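Local coordinates for GCN5-related N-acetyltransferase (Ralstonia eutropha JMP134, PDB 2Q0Y), which probably acts as an acyltransferase of the GCN5-related N-acetyltransferase (GNAT) family, transferring acyl groups other than amino-acyl groups, at residues A66-L70 / L108-A112. Residues are numbered along the deposited sequence; the frame is centred on the assembly and turned at random.
Sequences AGIGL and LMNRA
Start with 66-70, an extended strand, and lay one turn of α-helix, 108-112, over it: the axes come within 8.8 Å and cross at -26°, running nearly in the same direction. In register, Ile68 CA lies 6.4 Å from Leu108 CA and Leu70 CA 6.7 Å from Ala112 CA. Ala66, Ile68 and Leu70 aim their CA-CB bonds at the helix; Gly67 and Gly69 alternate with them. Ile68, tt, stretches out so that its CD1 reaches Leu108 O (3.7 Å), Met109 SE (3.8 Å) and Ala112 CB (4.0 Å), while its CG2 packs on Leu108 CB (4.0 Å). Met109, a selenomethionine whose CA-CB bond points away, curls through mmm to make that touch. Leu108, mt, extends to the strand, CD1 lying 3.7 Å from both Ala66 CB and Gly67 N. Leu70, pp, rests CD2 on Ala112 CA (3.9 Å). No hydrogen bond crosses; Ile90 and Leu93 of strand 86-95 extend this apolar layer, the helix-on-sheet packing of the GNAT fold's central core.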
loop_
_atom_site.group_PDB
_atom_site.type_symbol
_atom_site.label_atom_id
_atom_site.label_comp_id
_atom_site.label_asym_id
_atom_site.label_seq_id
_atom_site.Cartn_x
_atom_site.Cartn_y
_atom_site.Cartn_z
ATOM N N ALA A 66 11.586 22.522 1.033
ATOM C CA ALA A 66 10.594 21.494 0.731
ATOM C C ALA A 66 11.281 20.218 0.302
ATOM O O ALA A 66 12.427 20.223 -0.142
ATOM C CB ALA A 66 9.662 21.953 -0.367
ATOM N N GLY A 67 10.551 19.116 0.393
ATOM C CA GLY A 67 11.072 17.836 -0.026
ATOM C C GLY A 67 9.965 16.873 -0.363
ATOM O O GLY A 67 8.812 17.077 0.024
ATOM N N ILE A 68 10.331 15.821 -1.082
ATOM C CA ILE A 68 9.429 14.734 -1.417
ATOM C C ILE A 68 10.218 13.430 -1.410
ATOM O O ILE A 68 11.438 13.415 -1.660
ATOM C CB ILE A 68 8.719 14.985 -2.767
ATOM C CG1 ILE A 68 7.502 14.057 -2.950
ATOM C CG2 ILE A 68 9.721 14.874 -3.932
ATOM C CD1 ILE A 68 6.618 14.486 -4.130
ATOM N N GLY A 69 9.526 12.346 -1.076
ATOM C CA GLY A 69 10.129 11.016 -1.056
ATOM C C GLY A 69 9.460 10.110 -2.071
ATOM O O GLY A 69 8.261 10.251 -2.341
ATOM N N LEU A 70 10.217 9.154 -2.601
ATOM C CA LEU A 70 9.672 8.161 -3.514
ATOM C C LEU A 70 10.352 6.807 -3.347
ATOM O O LEU A 70 11.532 6.718 -3.036
ATOM C CB LEU A 70 9.745 8.640 -4.972
ATOM C CG LEU A 70 11.071 8.812 -5.691
ATOM C CD1 LEU A 70 11.539 7.528 -6.431
ATOM C CD2 LEU A 70 10.958 9.981 -6.703
ATOM N N LEU A 108 7.490 19.466 -7.186
ATOM C CA LEU A 108 8.040 18.243 -6.606
ATOM C C LEU A 108 7.249 17.009 -7.031
ATOM O O LEU A 108 7.836 15.973 -7.340
ATOM C CB LEU A 108 8.101 18.336 -5.081
ATOM C CG LEU A 108 9.168 19.290 -4.534
ATOM C CD1 LEU A 108 9.060 19.450 -3.029
ATOM C CD2 LEU A 108 10.555 18.817 -4.902
HETATM N N MSE A 109 5.924 17.115 -7.068
HETATM C CA MSE A 109 5.131 16.003 -7.579
HETATM C C MSE A 109 5.491 15.690 -9.028
HETATM O O MSE A 109 5.592 14.526 -9.407
HETATM C CB MSE A 109 3.646 16.289 -7.461
HETATM C CG MSE A 109 3.091 16.207 -6.049
HETATM SE SE MSE A 109 2.986 14.407 -5.372
HETATM C CE MSE A 109 1.664 13.658 -6.608
ATOM N N ASN A 110 5.677 16.721 -9.840
ATOM C CA ASN A 110 6.063 16.517 -11.231
ATOM C C ASN A 110 7.394 15.800 -11.337
ATOM O O ASN A 110 7.548 14.895 -12.178
ATOM C CB ASN A 110 6.150 17.855 -11.982
ATOM C CG ASN A 110 4.797 18.406 -12.371
ATOM O OD1 ASN A 110 3.833 17.676 -12.529
ATOM N ND2 ASN A 110 4.739 19.717 -12.569
ATOM N N ARG A 111 8.353 16.191 -10.495
ATOM C CA ARG A 111 9.655 15.515 -10.479
ATOM C C ARG A 111 9.530 14.043 -10.083
ATOM O O ARG A 111 10.191 13.183 -10.664
ATOM C CB ARG A 111 10.649 16.176 -9.529
ATOM C CG ARG A 111 11.296 17.441 -10.045
ATOM C CD ARG A 111 12.628 17.197 -10.829
ATOM N NE ARG A 111 12.479 16.403 -12.060
ATOM C CZ ARG A 111 11.798 16.781 -13.155
ATOM N NH1 ARG A 111 11.174 17.963 -13.227
ATOM N NH2 ARG A 111 11.738 15.961 -14.205
ATOM N N ALA A 112 8.715 13.766 -9.076
ATOM C CA ALA A 112 8.505 12.394 -8.626
ATOM C C ALA A 112 7.851 11.553 -9.704
ATOM O O ALA A 112 8.300 10.430 -9.978
ATOM C CB ALA A 112 7.661 12.370 -7.347
#